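Local atomic coordinates of KLLA0C04147p (Kluyveromyces lactis, PDB entry 5H2D), a protein that binds ergosterol through its oxysterol-binding-protein-related domain, the part present here, and probably transfers sterols between membranes. Residues 80-85 / 318-323; 85-90 / 159-164. All coordinates share one frame; numbering follows the deposited sequence.

Contact 1: 80-85 / 318-323; sequences LEYADL and WHVNER
Tyr82 and Trp318 meet where the type I beta turn Leu80 to Ala83, leading into helix 84-90, faces the end of strand 314-319 and the loop that follows it; the nearest CA atoms, those of Leu85 and Trp318, are 8.2 Å apart. Both segments belong to the antiparallel beta-barrel fold of the sterol-binding OSBP-related domain. Trp318 and Tyr82 form a T-shaped pair, planes at 89°, with the indole edge directed at the phenol face. Trp318 NE1 stands 3.1 Å above the plane of the Tyr82 ring, over its centre. The opposite face of that ring carries CG of Glu81, its own neighbour in the chain. At the ring's edge and in its plane, Asn321 N donates to Tyr82 OH over 2.8 Å, nearly straight at 173°. The Asn321 side chain adds a second link: ND2 donates to Glu81 OE2 at 3.0 Å, on the anti side of the carboxylate. Water 1 accepts from the same ND2 and donates to Glu81 O, joining amide and turn backbone. An alanine in place of Tyr82 would probably leave Asn321 N without this acceptor and open a gap beside the indole edge. Trp318 also packs on Ile104 and Ser108 of helix 95-108. Beyond the phenol, Trp318 CD1 lies 4.2 Å from CD1 of Leu85, an apolar contact.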
# COMPACT_ATOMS: atom_id res chain seq x y z
N LEU A 80 -1.45 -4.27 2.55
CA LEU A 80 -1.65 -5.69 2.83
C LEU A 80 -1.88 -6.00 4.30
O LEU A 80 -2.00 -7.18 4.65
CB LEU A 80 -0.43 -6.48 2.34
CG LEU A 80 -0.14 -6.29 0.85
CD1 LEU A 80 1.04 -7.15 0.45
CD2 LEU A 80 -1.39 -6.64 0.03
N GLU A 81 -1.95 -4.98 5.18
CA GLU A 81 -2.00 -5.26 6.61
C GLU A 81 -3.17 -6.18 6.96
O GLU A 81 -3.03 -7.08 7.80
CB GLU A 81 -2.10 -3.96 7.41
CG GLU A 81 -2.14 -4.20 8.91
CD GLU A 81 -2.05 -2.91 9.73
OE1 GLU A 81 -1.87 -1.82 9.14
OE2 GLU A 81 -2.16 -2.98 10.97
N TYR A 82 -4.32 -5.97 6.34
CA TYR A 82 -5.52 -6.76 6.62
C TYR A 82 -5.92 -7.63 5.43
O TYR A 82 -7.10 -7.77 5.12
CB TYR A 82 -6.67 -5.84 7.04
CG TYR A 82 -6.32 -4.96 8.22
CD1 TYR A 82 -6.51 -5.41 9.53
CD2 TYR A 82 -5.80 -3.68 8.04
CE1 TYR A 82 -6.20 -4.61 10.63
CE2 TYR A 82 -5.50 -2.87 9.13
CZ TYR A 82 -5.68 -3.34 10.42
OH TYR A 82 -5.36 -2.52 11.48
N ALA A 83 -4.93 -8.20 4.75
CA ALA A 83 -5.16 -9.01 3.56
C ALA A 83 -5.97 -10.27 3.85
O ALA A 83 -6.47 -10.88 2.89
CB ALA A 83 -3.83 -9.37 2.91
N ASP A 84 -6.10 -10.69 5.12
CA ASP A 84 -7.01 -11.79 5.44
C ASP A 84 -8.40 -11.55 4.86
O ASP A 84 -9.12 -12.50 4.54
CB ASP A 84 -7.12 -11.97 6.96
CG ASP A 84 -5.90 -12.67 7.57
OD1 ASP A 84 -5.03 -13.13 6.81
OD2 ASP A 84 -5.81 -12.76 8.82
N LEU A 85 -8.80 -10.27 4.74
CA LEU A 85 -10.11 -9.95 4.18
C LEU A 85 -10.28 -10.52 2.78
O LEU A 85 -11.41 -10.81 2.36
CB LEU A 85 -10.32 -8.43 4.15
CG LEU A 85 -10.52 -7.80 5.52
CD1 LEU A 85 -10.39 -6.29 5.46
CD2 LEU A 85 -11.88 -8.19 6.08
N TRP A 318 -14.41 -5.41 9.88
CA TRP A 318 -13.02 -5.02 10.08
C TRP A 318 -12.86 -4.18 11.34
O TRP A 318 -13.71 -3.34 11.64
CB TRP A 318 -12.50 -4.23 8.86
CG TRP A 318 -11.18 -3.59 9.12
CD1 TRP A 318 -9.95 -4.18 9.07
CD2 TRP A 318 -10.96 -2.24 9.53
NE1 TRP A 318 -8.98 -3.28 9.43
CE2 TRP A 318 -9.57 -2.08 9.71
CE3 TRP A 318 -11.80 -1.14 9.77
CZ2 TRP A 318 -9.00 -0.86 10.10
CZ3 TRP A 318 -11.23 0.06 10.16
CH2 TRP A 318 -9.84 0.19 10.32
N HIS A 319 -11.77 -4.42 12.07
CA HIS A 319 -11.40 -3.58 13.20
C HIS A 319 -9.90 -3.35 13.19
O HIS A 319 -9.14 -4.25 12.83
CB HIS A 319 -11.81 -4.21 14.54
CG HIS A 319 -11.76 -3.26 15.70
ND1 HIS A 319 -10.57 -2.81 16.25
CD2 HIS A 319 -12.75 -2.67 16.41
CE1 HIS A 319 -10.84 -1.99 17.25
NE2 HIS A 319 -12.15 -1.89 17.37
N VAL A 320 -9.48 -2.15 13.60
CA VAL A 320 -8.07 -1.79 13.58
C VAL A 320 -7.29 -2.65 14.57
O VAL A 320 -7.78 -2.99 15.66
CB VAL A 320 -7.91 -0.29 13.90
CG1 VAL A 320 -8.32 0.01 15.33
CG2 VAL A 320 -6.47 0.17 13.65
N ASN A 321 -6.07 -3.01 14.19
CA ASN A 321 -5.17 -3.71 15.09
C ASN A 321 -4.79 -2.82 16.26
O ASN A 321 -4.74 -1.59 16.15
CB ASN A 321 -3.91 -4.16 14.35
CG ASN A 321 -4.16 -5.33 13.42
OD1 ASN A 321 -4.92 -6.24 13.75
ND2 ASN A 321 -3.53 -5.32 12.24
N GLU A 322 -4.51 -3.46 17.40
CA GLU A 322 -3.94 -2.72 18.52
C GLU A 322 -2.59 -2.14 18.11
O GLU A 322 -1.82 -2.75 17.35
CB GLU A 322 -3.78 -3.63 19.75
CG GLU A 322 -2.52 -4.46 19.75
CD GLU A 322 -2.42 -5.35 20.98
OE1 GLU A 322 -1.59 -6.28 20.98
OE2 GLU A 322 -3.18 -5.11 21.95
N ARG A 323 -2.30 -0.95 18.61
CA ARG A 323 -1.19 -0.14 18.13
C ARG A 323 -0.34 0.29 19.32
O ARG A 323 -0.61 1.32 19.95
CB ARG A 323 -1.70 1.06 17.35
CG ARG A 323 -0.63 1.80 16.60
CD ARG A 323 -1.26 2.63 15.51
NE ARG A 323 -0.33 3.64 15.05
CZ ARG A 323 -0.60 4.54 14.10
NH1 ARG A 323 -1.77 4.56 13.48
NH2 ARG A 323 0.33 5.41 13.78
O HOH W 1 -3.79 -7.56 10.52

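Contact 2: 85-90 / 159-164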
# COMPACT_ATOMS: atom_id res chain seq x y z
N LEU A 85 -8.80 -10.27 4.74
CA LEU A 85 -10.11 -9.95 4.18
C LEU A 85 -10.28 -10.52 2.78
O LEU A 85 -11.41 -10.81 2.36
CB LEU A 85 -10.32 -8.43 4.15
CG LEU A 85 -10.52 -7.80 5.52
CD1 LEU A 85 -10.39 -6.29 5.46
CD2 LEU A 85 -11.88 -8.19 6.08
N LEU A 86 -9.18 -10.66 2.03
CA LEU A 86 -9.27 -11.12 0.66
C LEU A 86 -9.48 -12.62 0.58
O LEU A 86 -10.14 -13.10 -0.35
CB LEU A 86 -8.03 -10.68 -0.12
CG LEU A 86 -7.89 -9.16 -0.22
CD1 LEU A 86 -6.67 -8.84 -1.05
CD2 LEU A 86 -9.13 -8.54 -0.82
N ASN A 87 -8.92 -13.38 1.53
CA ASN A 87 -9.22 -14.81 1.60
C ASN A 87 -10.65 -15.03 2.06
O ASN A 87 -11.33 -15.94 1.56
CB ASN A 87 -8.24 -15.50 2.53
CG ASN A 87 -6.87 -15.55 1.94
OD1 ASN A 87 -6.71 -15.79 0.74
ND2 ASN A 87 -5.86 -15.30 2.77
N GLN A 88 -11.12 -14.23 3.02
CA GLN A 88 -12.53 -14.26 3.36
C GLN A 88 -13.38 -13.99 2.12
O GLN A 88 -14.34 -14.72 1.84
CB GLN A 88 -12.83 -13.24 4.46
CG GLN A 88 -12.24 -13.58 5.81
CD GLN A 88 -12.77 -12.67 6.89
OE1 GLN A 88 -12.62 -11.46 6.82
NE2 GLN A 88 -13.41 -13.26 7.90
N ALA A 89 -13.03 -12.95 1.36
CA ALA A 89 -13.78 -12.64 0.14
C ALA A 89 -13.85 -13.84 -0.79
O ALA A 89 -14.91 -14.17 -1.33
CB ALA A 89 -13.14 -11.44 -0.57
N ALA A 90 -12.71 -14.52 -0.98
CA ALA A 90 -12.68 -15.66 -1.90
C ALA A 90 -13.62 -16.77 -1.47
O ALA A 90 -14.04 -17.58 -2.31
CB ALA A 90 -11.25 -16.21 -2.02
N PRO A 159 -2.47 -17.67 -3.24
CA PRO A 159 -3.25 -18.72 -3.91
C PRO A 159 -4.64 -18.28 -4.34
O PRO A 159 -5.09 -18.66 -5.43
CB PRO A 159 -3.30 -19.84 -2.85
CG PRO A 159 -2.04 -19.69 -2.10
CD PRO A 159 -1.83 -18.16 -2.00
N LYS A 160 -5.32 -17.44 -3.55
CA LYS A 160 -6.70 -17.09 -3.84
C LYS A 160 -6.88 -15.68 -4.42
O LYS A 160 -7.99 -15.33 -4.80
CB LYS A 160 -7.56 -17.21 -2.57
CG LYS A 160 -7.51 -18.60 -1.93
CD LYS A 160 -8.57 -18.73 -0.84
CE LYS A 160 -8.50 -20.11 -0.19
NZ LYS A 160 -9.85 -20.67 0.08
N TRP A 161 -5.82 -14.88 -4.49
CA TRP A 161 -5.98 -13.51 -4.95
C TRP A 161 -4.63 -12.94 -5.37
O TRP A 161 -3.59 -13.34 -4.84
CB TRP A 161 -6.61 -12.61 -3.87
CG TRP A 161 -5.88 -12.65 -2.54
CD1 TRP A 161 -6.17 -13.45 -1.47
CD2 TRP A 161 -4.75 -11.85 -2.14
NE1 TRP A 161 -5.30 -13.22 -0.44
CE2 TRP A 161 -4.42 -12.24 -0.82
CE3 TRP A 161 -4.00 -10.86 -2.77
CZ2 TRP A 161 -3.35 -11.66 -0.12
CZ3 TRP A 161 -2.94 -10.28 -2.07
CH2 TRP A 161 -2.63 -10.69 -0.76
N ASP A 162 -4.67 -12.02 -6.32
CA ASP A 162 -3.53 -11.20 -6.69
C ASP A 162 -3.90 -9.74 -6.48
O ASP A 162 -5.08 -9.37 -6.43
CB ASP A 162 -3.11 -11.41 -8.15
CG ASP A 162 -2.86 -12.86 -8.48
OD1 ASP A 162 -2.25 -13.58 -7.66
OD2 ASP A 162 -3.31 -13.28 -9.58
N PHE A 163 -2.88 -8.88 -6.37
CA PHE A 163 -3.10 -7.45 -6.16
C PHE A 163 -1.91 -6.71 -6.73
O PHE A 163 -0.79 -6.89 -6.27
CB PHE A 163 -3.27 -7.13 -4.67
CG PHE A 163 -3.59 -5.68 -4.38
CD1 PHE A 163 -4.59 -5.01 -5.07
CD2 PHE A 163 -2.93 -5.01 -3.35
CE1 PHE A 163 -4.90 -3.67 -4.77
CE2 PHE A 163 -3.23 -3.69 -3.06
CZ PHE A 163 -4.21 -3.02 -3.77
N PHE A 164 -2.15 -5.84 -7.71
CA PHE A 164 -1.05 -5.09 -8.29
C PHE A 164 -1.53 -3.72 -8.74
O PHE A 164 -2.73 -3.50 -8.95
CB PHE A 164 -0.38 -5.85 -9.45
CG PHE A 164 -1.27 -6.07 -10.66
CD1 PHE A 164 -1.35 -5.11 -11.66
CD2 PHE A 164 -1.96 -7.27 -10.82
CE1 PHE A 164 -2.15 -5.33 -12.80
CE2 PHE A 164 -2.75 -7.48 -11.96
CZ PHE A 164 -2.83 -6.52 -12.93
O HOH W 2 -4.73 -16.69 -0.82
O HOH W 3 -3.12 -14.47 1.64
O HOH W 4 -10.88 -18.70 1.86
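Leu86 lies over one face of the Trp161 indole, its CB 3.6 Å from the centroid of the five-membered ring and only 11° off the ring normal, a CH-pi contact. Its CD1 reaches the six-membered ring, 3.8 Å from Trp161 CE3. The two side chains cross at about a right angle. Chi1 of 53° puts Trp161 CG between the backbone N and the carbonyl carbon; CB of Trp161 already points toward the helix. At the indole edge, Asn87 OD1 is 3.2 Å from Trp161 NE1, with the amide plane turned 50° from the ring. Waters link the polar groups here: water 2 donates to Asn87 OD1 at 2.7 Å and accepts from Lys160 N, while water 3 accepts from Asn87 ND2 and, weakly, from Trp161 NE1. The aliphatic part of Lys160 packs beside the helix, its CD 3.9 Å from Ala90 CB. Its NZ forms a salt bridge with Asp193 and also donates to water 4, which in turn donates to Asn87 O. This is helix-on-sheet packing away from the sterol, the Leu86 side chain being about 13 Å from the bound ergosterol. Helix 84-90 lies on strands 161-173 and 178-190 of the barrel: Leu86 also touches Leu188 of the latter and Phe105 of helix 95-108, and Ala90 and Trp161 both reach Ile190.

How the contacts relate
Contacts 1 and 2 share Leu85 and use helix 84-90 with its preceding turn to join distant strands: contact 1 reaches the end of strand 314-319 and the loop after it, contact 2 the start of 161-173. Along the chain, contact 2 is nested within the loop closed by contact 1. Their centres are 14 Å apart, yet they touch, with Ala83 CB 3.8 Å from Trp161 CZ2. Contact 1 is partly buried and combines an aromatic pair with direct hydrogen bonds and one bridging water. Contact 2 is buried, with waters bridging its polar rim. Trp318 turns its edge to the Tyr82 ring, whereas Trp161 receives Leu86 on a face and Asn87 at its edge.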